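Local coordinates for nonsense-mediated mRNA decay protein 2 (Saccharomyces cerevisiae, PDB 4LUN) that takes part in nonsense-mediated decay of mRNAs with premature stop codons and binds Upf1 through its C-terminus, this piece being the N-terminal MIF4G domain, at residues 3-7 with 221-225; 31-37 with 62-68; 195-201 with 242-246; 213-219 with 231-236; 247-251 with 306-310. One frame throughout, in Å; residues are numbered along the deposited sequence. Where two conformers were deposited one is given.

Interaction 1: 3-7 with 221-225; sequences DGRKK and SWDDL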
# COMPACT_ATOMS: atom_id res chain seq x y z
N ASP A 3 -10.56 11.46 12.24
CA ASP A 3 -9.41 12.34 12.06
C ASP A 3 -8.91 12.90 13.39
O ASP A 3 -7.73 13.15 13.55
CB ASP A 3 -9.74 13.48 11.08
CG ASP A 3 -9.86 13.01 9.63
OD1 ASP A 3 -9.38 11.91 9.31
OD2 ASP A 3 -10.44 13.76 8.81
N GLY A 4 -9.82 13.08 14.35
CA GLY A 4 -9.45 13.56 15.67
C GLY A 4 -8.51 12.61 16.37
O GLY A 4 -7.50 13.03 16.96
N ARG A 5 -8.82 11.32 16.32
CA ARG A 5 -7.98 10.30 16.94
C ARG A 5 -6.65 10.14 16.18
O ARG A 5 -5.61 9.90 16.79
CB ARG A 5 -8.72 8.96 17.01
CG ARG A 5 -7.92 7.84 17.66
CD ARG A 5 -7.48 8.20 19.07
NE ARG A 5 -6.71 7.12 19.68
CZ ARG A 5 -6.03 7.24 20.81
NH1 ARG A 5 -5.99 8.39 21.46
NH2 ARG A 5 -5.36 6.19 21.29
N LYS A 6 -6.70 10.27 14.86
CA LYS A 6 -5.48 10.27 14.06
C LYS A 6 -4.55 11.37 14.54
O LYS A 6 -3.35 11.16 14.73
CB LYS A 6 -5.78 10.48 12.57
CG LYS A 6 -6.23 9.24 11.83
CD LYS A 6 -6.25 9.50 10.33
CE LYS A 6 -6.61 8.25 9.54
NZ LYS A 6 -7.65 7.45 10.24
N LYS A 7 -5.11 12.56 14.75
CA LYS A 7 -4.31 13.71 15.18
C LYS A 7 -3.79 13.54 16.61
O LYS A 7 -2.65 13.91 16.91
CB LYS A 7 -5.09 15.01 14.99
CG LYS A 7 -5.33 15.36 13.52
CD LYS A 7 -6.16 16.62 13.34
CE LYS A 7 -7.51 16.31 12.73
NZ LYS A 7 -7.70 16.98 11.41
N SER A 221 -7.93 18.27 5.30
CA SER A 221 -8.20 17.52 6.52
C SER A 221 -6.99 16.76 7.09
O SER A 221 -6.90 16.58 8.30
CB SER A 221 -9.36 16.56 6.30
OG SER A 221 -9.09 15.69 5.22
N TRP A 222 -6.07 16.35 6.22
CA TRP A 222 -4.91 15.58 6.68
C TRP A 222 -3.59 16.36 6.68
O TRP A 222 -2.53 15.79 6.95
CB TRP A 222 -4.75 14.28 5.87
CG TRP A 222 -5.80 13.25 6.15
CD1 TRP A 222 -6.72 13.28 7.15
CD2 TRP A 222 -6.03 12.04 5.41
NE1 TRP A 222 -7.52 12.16 7.08
CE2 TRP A 222 -7.12 11.39 6.02
CE3 TRP A 222 -5.43 11.45 4.29
CZ2 TRP A 222 -7.62 10.16 5.55
CZ3 TRP A 222 -5.94 10.23 3.82
CH2 TRP A 222 -7.02 9.61 4.46
N ASP A 223 -3.65 17.67 6.41
CA ASP A 223 -2.44 18.48 6.37
C ASP A 223 -1.58 18.39 7.63
O ASP A 223 -0.36 18.41 7.55
CB ASP A 223 -2.78 19.95 6.11
CG ASP A 223 -3.18 20.22 4.67
OD1 ASP A 223 -3.11 19.29 3.82
OD2 ASP A 223 -3.55 21.38 4.38
N ASP A 224 -2.22 18.29 8.80
CA ASP A 224 -1.48 18.20 10.07
C ASP A 224 -0.83 16.84 10.25
O ASP A 224 0.00 16.65 11.15
CB ASP A 224 -2.40 18.45 11.26
CG ASP A 224 -2.82 19.89 11.41
OD1 ASP A 224 -2.21 20.77 10.76
OD2 ASP A 224 -3.76 20.15 12.19
N LEU A 225 -1.23 15.88 9.42
CA LEU A 225 -0.76 14.51 9.56
C LEU A 225 0.40 14.22 8.62
O LEU A 225 1.10 13.22 8.78
CB LEU A 225 -1.88 13.53 9.28
CG LEU A 225 -3.14 13.70 10.11
CD1 LEU A 225 -4.21 12.69 9.69
CD2 LEU A 225 -2.79 13.56 11.58

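Interaction 2: 31-37 with 62-68; sequences DSSIKRN and EASLEKY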
# COMPACT_ATOMS: atom_id res chain seq x y z
N ASP A 31 6.90 -5.39 35.39
CA ASP A 31 6.97 -6.85 35.36
C ASP A 31 7.92 -7.28 34.25
O ASP A 31 7.58 -7.16 33.07
CB ASP A 31 5.57 -7.41 35.11
CG ASP A 31 5.51 -8.94 35.18
OD1 ASP A 31 6.56 -9.61 35.10
OD2 ASP A 31 4.39 -9.47 35.31
N SER A 32 9.10 -7.76 34.62
CA SER A 32 10.09 -8.19 33.63
C SER A 32 10.21 -9.70 33.56
O SER A 32 11.13 -10.23 32.95
CB SER A 32 11.46 -7.56 33.90
OG SER A 32 12.00 -8.01 35.13
N SER A 33 9.26 -10.40 34.18
CA SER A 33 9.31 -11.86 34.25
C SER A 33 9.23 -12.51 32.88
O SER A 33 8.63 -11.97 31.94
CB SER A 33 8.18 -12.39 35.13
OG SER A 33 6.93 -12.22 34.49
N ILE A 34 9.82 -13.70 32.77
CA ILE A 34 9.79 -14.45 31.53
C ILE A 34 8.34 -14.78 31.14
O ILE A 34 7.96 -14.62 29.98
CB ILE A 34 10.62 -15.74 31.61
CG1 ILE A 34 12.10 -15.43 31.82
CG2 ILE A 34 10.41 -16.59 30.36
CD1 ILE A 34 12.70 -14.51 30.77
N LYS A 35 7.53 -15.20 32.12
CA LYS A 35 6.13 -15.52 31.85
C LYS A 35 5.39 -14.33 31.25
O LYS A 35 4.68 -14.48 30.24
CB LYS A 35 5.42 -15.99 33.13
CG LYS A 35 3.97 -16.41 32.93
CD LYS A 35 3.48 -17.28 34.10
CE LYS A 35 2.89 -16.44 35.24
NZ LYS A 35 2.54 -17.30 36.44
N ARG A 36 5.59 -13.15 31.83
CA ARG A 36 4.88 -11.95 31.38
C ARG A 36 5.30 -11.58 29.96
O ARG A 36 4.46 -11.21 29.13
CB ARG A 36 5.17 -10.76 32.30
CG ARG A 36 4.23 -9.59 32.08
CD ARG A 36 2.80 -10.01 32.37
NE ARG A 36 1.82 -8.99 32.00
CZ ARG A 36 1.43 -8.01 32.81
NH1 ARG A 36 1.94 -7.90 34.03
NH2 ARG A 36 0.53 -7.13 32.39
N ASN A 37 6.60 -11.66 29.70
CA ASN A 37 7.14 -11.20 28.43
C ASN A 37 6.86 -12.18 27.30
O ASN A 37 6.56 -11.77 26.19
CB ASN A 37 8.64 -10.91 28.55
CG ASN A 37 8.93 -9.69 29.42
OD1 ASN A 37 8.42 -8.60 29.18
ND2 ASN A 37 9.75 -9.88 30.45
N GLU A 62 2.32 -2.32 31.85
CA GLU A 62 2.62 -3.14 33.02
C GLU A 62 3.91 -3.93 32.89
O GLU A 62 4.62 -4.16 33.87
CB GLU A 62 1.46 -4.09 33.32
CG GLU A 62 0.21 -3.41 33.86
CD GLU A 62 -0.97 -4.36 33.98
OE1 GLU A 62 -0.84 -5.54 33.61
OE2 GLU A 62 -2.04 -3.91 34.45
N ALA A 63 4.21 -4.37 31.67
CA ALA A 63 5.37 -5.22 31.43
C ALA A 63 6.59 -4.42 31.00
O ALA A 63 6.48 -3.43 30.27
CB ALA A 63 5.06 -6.28 30.40
N SER A 64 7.75 -4.86 31.48
CA SER A 64 9.03 -4.38 30.99
C SER A 64 9.48 -5.36 29.92
O SER A 64 9.89 -6.48 30.21
CB SER A 64 10.07 -4.35 32.10
OG SER A 64 11.37 -4.18 31.57
N LEU A 65 9.41 -4.91 28.67
CA LEU A 65 9.60 -5.76 27.51
C LEU A 65 10.94 -5.54 26.82
O LEU A 65 11.21 -6.12 25.77
CB LEU A 65 8.47 -5.49 26.52
CG LEU A 65 7.05 -5.80 27.00
CD1 LEU A 65 6.02 -5.05 26.18
CD2 LEU A 65 6.79 -7.29 26.91
N GLU A 66 11.79 -4.71 27.42
CA GLU A 66 13.05 -4.29 26.80
C GLU A 66 13.95 -5.42 26.30
O GLU A 66 14.51 -5.34 25.21
CB GLU A 66 13.83 -3.40 27.77
CG GLU A 66 14.89 -2.53 27.10
CD GLU A 66 14.27 -1.41 26.28
OE1 GLU A 66 14.70 -1.22 25.12
OE2 GLU A 66 13.37 -0.72 26.80
N LYS A 67 14.11 -6.47 27.08
CA LYS A 67 15.03 -7.54 26.70
C LYS A 67 14.42 -8.46 25.65
O LYS A 67 15.12 -9.29 25.07
CB LYS A 67 15.49 -8.35 27.92
CG LYS A 67 14.45 -8.45 29.02
CD LYS A 67 14.65 -7.36 30.08
CE LYS A 67 13.45 -6.40 30.11
NZ LYS A 67 12.17 -7.12 29.85
N TYR A 68 13.11 -8.32 25.41
CA TYR A 68 12.44 -9.09 24.36
C TYR A 68 12.18 -8.23 23.12
O TYR A 68 11.47 -8.66 22.21
CB TYR A 68 11.13 -9.70 24.88
CG TYR A 68 11.28 -11.07 25.52
CD1 TYR A 68 10.89 -12.23 24.85
CD2 TYR A 68 11.80 -11.21 26.80
CE1 TYR A 68 11.02 -13.48 25.43
CE2 TYR A 68 11.93 -12.46 27.40
CZ TYR A 68 11.55 -13.58 26.71
OH TYR A 68 11.68 -14.83 27.30

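Interaction 3: 195-201 with 242-246; sequences FKLGFTT and FIDAT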
# COMPACT_ATOMS: atom_id res chain seq x y z
N PHE A 195 3.72 -3.20 -15.73
CA PHE A 195 2.62 -2.25 -15.91
C PHE A 195 1.73 -2.59 -17.07
O PHE A 195 0.51 -2.43 -16.99
CB PHE A 195 3.15 -0.83 -16.09
CG PHE A 195 2.13 0.12 -16.66
CD1 PHE A 195 1.19 0.71 -15.84
CD2 PHE A 195 2.14 0.44 -18.01
CE1 PHE A 195 0.24 1.59 -16.36
CE2 PHE A 195 1.19 1.33 -18.55
CZ PHE A 195 0.25 1.90 -17.72
N LYS A 196 2.32 -3.08 -18.16
CA LYS A 196 1.55 -3.29 -19.38
C LYS A 196 0.46 -4.36 -19.26
O LYS A 196 -0.47 -4.38 -20.08
CB LYS A 196 2.46 -3.52 -20.60
CG LYS A 196 3.20 -2.25 -21.02
CD LYS A 196 3.75 -2.35 -22.44
CE LYS A 196 4.77 -3.46 -22.58
NZ LYS A 196 5.30 -3.53 -23.98
N LEU A 197 0.55 -5.21 -18.22
CA LEU A 197 -0.47 -6.24 -17.96
C LEU A 197 -1.71 -5.69 -17.26
O LEU A 197 -2.76 -6.33 -17.30
CB LEU A 197 0.10 -7.46 -17.21
CG LEU A 197 1.12 -8.27 -18.02
CD1 LEU A 197 1.57 -9.48 -17.22
CD2 LEU A 197 0.55 -8.68 -19.38
N GLY A 198 -1.61 -4.51 -16.66
CA GLY A 198 -2.77 -3.83 -16.11
C GLY A 198 -3.12 -4.14 -14.66
O GLY A 198 -4.04 -3.54 -14.10
N PHE A 199 -2.41 -5.08 -14.04
CA PHE A 199 -2.71 -5.39 -12.64
C PHE A 199 -2.36 -4.24 -11.68
O PHE A 199 -3.03 -4.04 -10.65
CB PHE A 199 -1.99 -6.68 -12.20
CG PHE A 199 -2.42 -7.91 -12.96
CD1 PHE A 199 -3.65 -8.48 -12.73
CD2 PHE A 199 -1.57 -8.49 -13.90
CE1 PHE A 199 -4.04 -9.62 -13.43
CE2 PHE A 199 -1.97 -9.63 -14.60
CZ PHE A 199 -3.20 -10.19 -14.36
N THR A 200 -1.32 -3.46 -11.98
CA THR A 200 -0.96 -2.40 -11.03
C THR A 200 -1.91 -1.22 -11.09
O THR A 200 -1.91 -0.39 -10.18
CB THR A 200 0.48 -1.88 -11.19
OG1 THR A 200 0.59 -1.14 -12.40
CG2 THR A 200 1.47 -3.04 -11.19
N THR A 201 -2.72 -1.13 -12.14
CA THR A 201 -3.69 -0.03 -12.21
C THR A 201 -4.67 -0.15 -11.05
O THR A 201 -5.21 0.86 -10.58
CB THR A 201 -4.47 0.04 -13.55
OG1 THR A 201 -5.21 -1.17 -13.74
CG2 THR A 201 -3.54 0.27 -14.75
N PHE A 242 0.69 8.55 -14.31
CA PHE A 242 0.21 7.17 -14.37
C PHE A 242 -1.08 7.13 -15.16
O PHE A 242 -1.34 6.20 -15.91
CB PHE A 242 0.02 6.62 -12.96
CG PHE A 242 -0.29 5.15 -12.93
CD1 PHE A 242 0.73 4.21 -13.03
CD2 PHE A 242 -1.59 4.72 -12.78
CE1 PHE A 242 0.44 2.85 -13.01
CE2 PHE A 242 -1.89 3.36 -12.76
CZ PHE A 242 -0.86 2.43 -12.87
N ILE A 243 -1.91 8.15 -14.99
CA ILE A 243 -3.16 8.22 -15.73
C ILE A 243 -2.92 8.39 -17.23
O ILE A 243 -3.58 7.75 -18.04
CB ILE A 243 -4.08 9.32 -15.17
CG1 ILE A 243 -4.58 8.93 -13.78
CG2 ILE A 243 -5.27 9.54 -16.10
CD1 ILE A 243 -5.31 10.06 -13.08
N ASP A 244 -1.96 9.24 -17.60
CA ASP A 244 -1.62 9.42 -19.01
C ASP A 244 -1.24 8.07 -19.61
O ASP A 244 -1.65 7.72 -20.71
CB ASP A 244 -0.44 10.39 -19.17
CG ASP A 244 -0.86 11.84 -19.36
OD1 ASP A 244 -2.07 12.10 -19.55
OD2 ASP A 244 0.02 12.72 -19.35
N ALA A 245 -0.44 7.32 -18.86
CA ALA A 245 0.05 6.01 -19.31
C ALA A 245 -1.08 5.01 -19.42
O ALA A 245 -1.14 4.23 -20.37
CB ALA A 245 1.11 5.49 -18.36
N THR A 246 -1.98 5.04 -18.43
CA THR A 246 -3.12 4.12 -18.41
C THR A 246 -4.09 4.43 -19.56
O THR A 246 -4.59 3.53 -20.24
CB THR A 246 -3.83 4.20 -17.05
OG1 THR A 246 -2.93 3.79 -16.02
CG2 THR A 246 -5.06 3.30 -17.02

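Interaction 4: 213-219 with 231-236; sequences PLFRDDD and LKGALQ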
# COMPACT_ATOMS: atom_id res chain seq x y z
N PRO A 213 -8.15 12.37 0.46
CA PRO A 213 -7.65 13.71 0.78
C PRO A 213 -6.22 13.97 0.30
O PRO A 213 -5.86 15.13 0.15
CB PRO A 213 -7.71 13.76 2.31
CG PRO A 213 -8.77 12.78 2.67
CD PRO A 213 -8.67 11.68 1.66
N LEU A 214 -5.43 12.93 0.05
CA LEU A 214 -4.09 13.14 -0.48
C LEU A 214 -4.13 13.59 -1.92
O LEU A 214 -3.12 14.05 -2.45
CB LEU A 214 -3.23 11.86 -0.33
CG LEU A 214 -3.02 11.35 1.09
CD1 LEU A 214 -2.15 10.09 1.10
CD2 LEU A 214 -2.35 12.42 1.96
N PHE A 215 -5.28 13.47 -2.58
CA PHE A 215 -5.36 13.71 -4.02
C PHE A 215 -6.26 14.88 -4.40
O PHE A 215 -6.38 15.23 -5.58
CB PHE A 215 -5.80 12.44 -4.74
CG PHE A 215 -4.79 11.35 -4.66
CD1 PHE A 215 -3.73 11.32 -5.55
CD2 PHE A 215 -4.84 10.41 -3.64
CE1 PHE A 215 -2.77 10.32 -5.46
CE2 PHE A 215 -3.88 9.43 -3.53
CZ PHE A 215 -2.84 9.39 -4.45
N ARG A 216 -6.86 15.49 -3.40
CA ARG A 216 -7.73 16.64 -3.61
C ARG A 216 -7.14 17.89 -2.96
O ARG A 216 -7.07 18.00 -1.75
CB ARG A 216 -9.13 16.34 -3.08
CG ARG A 216 -9.70 15.02 -3.59
CD ARG A 216 -11.22 15.03 -3.62
NE ARG A 216 -11.79 13.83 -4.23
CZ ARG A 216 -11.85 13.61 -5.55
NH1 ARG A 216 -11.37 14.51 -6.40
NH2 ARG A 216 -12.39 12.49 -6.01
N ASP A 217 -6.71 18.84 -3.79
CA ASP A 217 -6.02 20.02 -3.28
C ASP A 217 -6.82 20.82 -2.26
O ASP A 217 -6.25 21.40 -1.34
CB ASP A 217 -5.55 20.94 -4.41
CG ASP A 217 -4.78 22.14 -3.88
OD1 ASP A 217 -3.65 21.95 -3.37
OD2 ASP A 217 -5.30 23.28 -3.96
N ASP A 218 -8.14 20.86 -2.44
CA ASP A 218 -8.99 21.60 -1.50
C ASP A 218 -9.20 20.88 -0.18
O ASP A 218 -9.61 21.50 0.81
CB ASP A 218 -10.34 21.92 -2.14
CG ASP A 218 -10.22 22.93 -3.26
OD1 ASP A 218 -9.26 23.72 -3.24
OD2 ASP A 218 -11.09 22.93 -4.16
N ASP A 219 -8.91 19.58 -0.14
CA ASP A 219 -9.11 18.81 1.08
C ASP A 219 -7.90 18.94 2.00
O ASP A 219 -6.88 18.29 1.78
CB ASP A 219 -9.35 17.33 0.74
CG ASP A 219 -9.99 16.57 1.88
OD1 ASP A 219 -9.89 17.03 3.04
OD2 ASP A 219 -10.59 15.50 1.63
N LEU A 231 4.23 16.31 -0.28
CA LEU A 231 3.62 14.99 -0.57
C LEU A 231 2.45 15.06 -1.54
O LEU A 231 2.43 14.33 -2.53
CB LEU A 231 3.16 14.28 0.72
CG LEU A 231 2.37 12.99 0.50
CD1 LEU A 231 3.27 11.86 -0.01
CD2 LEU A 231 1.68 12.53 1.78
N LYS A 232 1.47 15.92 -1.26
CA LYS A 232 0.30 15.98 -2.13
C LYS A 232 0.65 16.33 -3.59
O LYS A 232 0.13 15.73 -4.53
CB LYS A 232 -0.78 16.90 -1.54
CG LYS A 232 -1.49 16.28 -0.36
CD LYS A 232 -2.61 17.16 0.21
CE LYS A 232 -3.78 17.29 -0.74
NZ LYS A 232 -5.01 17.78 -0.00
N GLY A 233 1.57 17.28 -3.76
CA GLY A 233 2.05 17.65 -5.08
C GLY A 233 2.77 16.52 -5.79
O GLY A 233 2.59 16.32 -6.99
N ALA A 234 3.58 15.78 -5.05
CA ALA A 234 4.35 14.67 -5.61
C ALA A 234 3.42 13.57 -6.04
O ALA A 234 3.56 13.00 -7.12
CB ALA A 234 5.35 14.14 -4.59
N LEU A 235 2.45 13.27 -5.19
CA LEU A 235 1.49 12.22 -5.50
C LEU A 235 0.59 12.59 -6.68
O LEU A 235 0.23 11.74 -7.51
CB LEU A 235 0.62 11.90 -4.28
CG LEU A 235 1.30 11.18 -3.14
CD1 LEU A 235 0.27 10.98 -2.02
CD2 LEU A 235 1.87 9.83 -3.60
N GLN A 236 0.19 13.85 -6.76
CA GLN A 236 -0.61 14.32 -7.88
C GLN A 236 0.17 14.18 -9.18
O GLN A 236 -0.38 13.75 -10.20
CB GLN A 236 -1.07 15.77 -7.64
CG GLN A 236 -2.52 15.90 -7.12
CD GLN A 236 -2.62 16.18 -5.62
OE1 GLN A 236 -2.45 15.29 -4.78
NE2 GLN A 236 -2.93 17.43 -5.28

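Interaction 5: 247-251 with 306-310; sequences FARAT and EIPEL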
# COMPACT_ATOMS: atom_id res chain seq x y z
N PHE A 247 -4.38 5.72 -19.76
CA PHE A 247 -5.23 6.11 -20.88
C PHE A 247 -4.62 5.68 -22.22
O PHE A 247 -5.32 5.17 -23.09
CB PHE A 247 -5.46 7.63 -20.89
CG PHE A 247 -6.48 8.13 -19.89
CD1 PHE A 247 -7.11 7.26 -19.00
CD2 PHE A 247 -6.83 9.47 -19.86
CE1 PHE A 247 -8.05 7.73 -18.09
CE2 PHE A 247 -7.77 9.95 -18.96
CZ PHE A 247 -8.38 9.07 -18.07
N ALA A 248 -3.31 5.87 -22.36
CA ALA A 248 -2.61 5.55 -23.61
C ALA A 248 -2.66 4.05 -23.90
O ALA A 248 -2.91 3.63 -25.04
CB ALA A 248 -1.16 6.02 -23.55
N ARG A 249 -2.39 3.24 -22.88
CA ARG A 249 -2.43 1.80 -23.05
C ARG A 249 -3.86 1.32 -23.31
O ARG A 249 -4.08 0.41 -24.13
CB ARG A 249 -1.85 1.12 -21.80
CG ARG A 249 -1.94 -0.39 -21.78
CD ARG A 249 -0.93 -1.03 -22.69
NE ARG A 249 -0.83 -2.46 -22.43
CZ ARG A 249 -0.57 -3.36 -23.37
NH1 ARG A 249 -0.41 -2.96 -24.63
NH2 ARG A 249 -0.50 -4.64 -23.07
N ALA A 250 -4.83 1.93 -22.64
CA ALA A 250 -6.23 1.58 -22.88
C ALA A 250 -6.63 1.85 -24.32
O ALA A 250 -7.35 1.06 -24.93
CB ALA A 250 -7.15 2.34 -21.93
N THR A 251 -6.16 2.98 -24.86
CA THR A 251 -6.45 3.35 -26.24
C THR A 251 -5.80 2.38 -27.21
O THR A 251 -6.41 1.98 -28.20
CB THR A 251 -5.95 4.77 -26.51
OG1 THR A 251 -6.76 5.68 -25.75
CG2 THR A 251 -6.06 5.11 -27.99
N GLU A 306 -12.19 13.59 -18.66
CA GLU A 306 -12.85 12.75 -19.66
C GLU A 306 -11.90 11.65 -20.15
O GLU A 306 -10.70 11.90 -20.35
CB GLU A 306 -13.39 13.57 -20.82
CG GLU A 306 -14.42 14.63 -20.44
CD GLU A 306 -15.65 14.06 -19.73
OE1 GLU A 306 -16.05 12.91 -20.01
OE2 GLU A 306 -16.22 14.78 -18.88
N ILE A 307 -12.45 10.46 -20.32
CA ILE A 307 -11.75 9.25 -20.75
C ILE A 307 -11.65 9.26 -22.27
O ILE A 307 -12.51 9.83 -22.95
CB ILE A 307 -12.59 8.01 -20.35
CG1 ILE A 307 -13.41 8.31 -19.10
CG2 ILE A 307 -11.72 6.80 -20.08
CD1 ILE A 307 -12.56 8.42 -17.87
N PRO A 308 -10.61 8.61 -22.82
CA PRO A 308 -10.61 8.42 -24.28
C PRO A 308 -11.78 7.53 -24.66
O PRO A 308 -12.34 6.86 -23.79
CB PRO A 308 -9.30 7.67 -24.54
CG PRO A 308 -8.46 7.90 -23.31
CD PRO A 308 -9.42 8.02 -22.18
N GLU A 309 -12.13 7.51 -25.94
CA GLU A 309 -13.17 6.61 -26.44
C GLU A 309 -12.75 5.17 -26.22
O GLU A 309 -11.71 4.73 -26.73
CB GLU A 309 -13.40 6.85 -27.94
CG GLU A 309 -14.44 5.93 -28.53
CD GLU A 309 -15.79 6.06 -27.83
OE1 GLU A 309 -16.34 7.17 -27.83
OE2 GLU A 309 -16.29 5.05 -27.28
N LEU A 310 -13.54 4.42 -25.46
CA LEU A 310 -13.20 3.02 -25.17
C LEU A 310 -14.36 2.06 -25.42
O LEU A 310 -14.39 0.98 -24.85
CB LEU A 310 -12.73 2.88 -23.73
CG LEU A 310 -11.43 3.60 -23.41
CD1 LEU A 310 -11.19 3.58 -21.92
CD2 LEU A 310 -10.25 2.95 -24.14
O HOH W 1 -9.32 5.49 -27.73

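Interaction 1: 3-7 with 221-225
Two hydrogen bonds of unequal strength tie the first turn of helix 3-17 to residues 221-225. The indole NE1 of Trp222 donates to Asp3 OD1 at 2.9 Å, and the bond is close to straight. The carboxylate oxygen lies near the ring plane, at the ring edge, as a bond to the indole NH requires. The second bond is weak: Lys7 NZ reaches the backbone oxygen Ser221 O at 3.2 Å. The hydroxyl of Ser221 turns elsewhere, to Asp219.

The apolar part is made by the aliphatic stems of two lysines. Lys6 CD lies 3.8 Å from Leu225 CD1, and Lys7 CG lies 3.7 Å from Leu225 CD2. Leu225 is buried, and both lysine stems pack on it. Asp3, Lys6 and Lys7 are spaced so that one face of the helix meets the loop, while Gly4 and Arg5 take no part.

The contact is structural packing of the N-terminal helix on this HEAT-repeat-like MIF4G domain. Residues 221-225 belong to the connection between helix 201-210 and helix 231-271. Helix 130-152 borders both segments: Glu149 touches Lys6 and Leu152 touches Trp222.

Interaction 2: 31-37 with 62-68
A single beta bridge joins two loops here, in a chain with no regular strand. Asp31 N donates to Glu62 O at 3.0 Å, and Ser64 N donates to Asp31 O at 2.8 Å. Asp31 and Ala63 are thus paired, with their CA atoms 4.5 Å apart.

Arg36 adds a charged link. Its NH2 forms a very short salt bridge of 2.4 Å with Glu62 OE1, while its NH1 binds Asp31 OD2 at 3.2 Å. Its NE has a further partner in Asp59.

Farther along, Asn37 is largely covered. Its CB makes a CH-pi contact over the Tyr68 ring, 4.0 Å from the centroid, and Ile34 CD1 meets the ring edge, 4.0 Å from Tyr68 CE2.

Asp31 OD1 accepts from Ser33 N at 3.0 Å, an Asx turn. Ser33 OG accepts from Arg36 N at 3.1 Å, a capping bond. This is a serine N-cap at the start of helix 34-44, set against the loop between helices 52-60 and 69-81 of the all-helical MIF4G domain.

Interaction 3: 195-201 with 242-246
Phe195 and Phe242 bury the most surface in this contact. Their rings form an offset edge-to-face pair. The edge of Phe195 turns toward the face of Phe242, with centroids 5.4 Å apart and planes at 76°. The closest atoms are the two CE1 carbons, Phe195 CE1 to Phe242 CE1, at 3.6 Å.

Phe195 also meets the next turn of helix 231-271. Its CZ lies 3.7 Å from Ala245 CB, and its CE1 lies 3.9 Å from Thr246 OG1. A further edge-to-face partner is Phe292, on helix 277-303, so the ring sits in an aromatic cluster between helices.

Thr201 is the third main residue. Its CA lies 3.8 Å from Phe242 CZ, at the ring edge, and its CG2 lies 3.8 Å from Thr246 OG1. Residues 195-201 lead into helix 201-210, so the contact packs this connection of the MIF4G domain on the long helix.

No hydrogen bond crosses the interface. The threonine hydroxyls are used within their own segments or outside the contact. Thr246 OG1 donates to Phe242 O at 2.9 Å. Thr201 OG1 donates to Gly198 O at 2.7 Å and also bonds Ser295 OG. Thr200 OG1 is hydrogen-bonded to Leu191 O. The contact therefore rests on shape and apolar packing.

Interaction 4: 213-219 with 231-236
Lys232 donates two hydrogen bonds in this contact. Its ammonium reaches two backbone carbonyls of the loop: Lys232 NZ to Pro213 O at 2.8 Å, and Lys232 NZ to Arg216 O at 2.7 Å. Asp219 O is also close to Lys232 NZ, at 2.6 Å, but the angle is poor for a hydrogen bond. The amine thus lies inside a curl of main chain. Arg216 O is used twice, since it also accepts from Asp219 N at 2.9 Å in the type I beta turn from Arg216 to Asp219.

The loop follows helix 201-210 and folds back on the first turns of helix 231-271, a connection between successive helices of the MIF4G domain. Apolar side chains add a second part. Leu214 CD2 meets Leu231 CD2 at 4.0 Å, and Leu214 CB meets Leu235 CD1 at 4.0 Å. Phe215 CE1 lies 3.9 Å from Leu235 CB, and its ring also touches Phe302 and Phe303 of helix 277-303.

Two polar side chains of the loop, Asp219 and Arg216, have partners outside the contact. Asp219 OD1 bonds to the Ser221 hydroxyl. The Arg216 guanidinium takes Phe302, by a hydrogen bond to its carbonyl and a cation-pi contact with its ring.

Interaction 5: 247-251 with 306-310
The ring of Pro308 is the main bump. It points at the long helix and sits over one face of Phe247. Its CD lies 3.8 Å from the ring centroid and only 15° off the normal, a CH-pi contact. Another edge of the proline ring meets Thr251, one helical turn on, where Thr251 OG1 is 3.4 Å from Pro308 CB. The proline thus fills the hollow between Phe247 and Thr251.

Leu310 is the second bump. Its CD2 reaches the backbone at Ala250 O, 3.6 Å away, and lies 3.9 Å from Ala250 CB. The small alanine lets the leucine come close to the helix. At the other end, Phe247 CZ touches Ile307 CD1 at 4.2 Å, and Phe247 CE2 lies 3.8 Å from Glu306 O. Phe247 and Ile307 both also pack on Ala296 of helix 277-303. Residues 306-310 follow that helix and run beside helix 231-271 as an irregular tail. Leu310 O has a further partner in Lys293 NZ of helix 277-303.

No direct hydrogen bond joins the two segments. One water bridges them: it donates to Glu309 O at 2.7 Å and is 3.2 Å from Thr251 OG1. The chemistry between these two segments is therefore mostly apolar: close packing and one water-mediated polar link.

Interactions 3, 4 and 5 share helix 231-271 and follow it from its start to its middle. Interaction 3 is the most buried and has an aromatic core. Interaction 4 is partly buried and adds a lysine that binds loop carbonyls. Interaction 5 lies farther out and is linked to interaction 3 by a probable hydrogen bond from Arg249 NH2 to Lys196 O, at 3.0 Å. Interaction 1 touches interaction 4, where Trp222 packs on Pro213 and Leu214. Interaction 2 stands apart, about 35 Å from interaction 3 between nearest atoms, on the opposite side of the chain's centre. It is partly buried, and its backbone bridge and salt-bridge network make it the most polar.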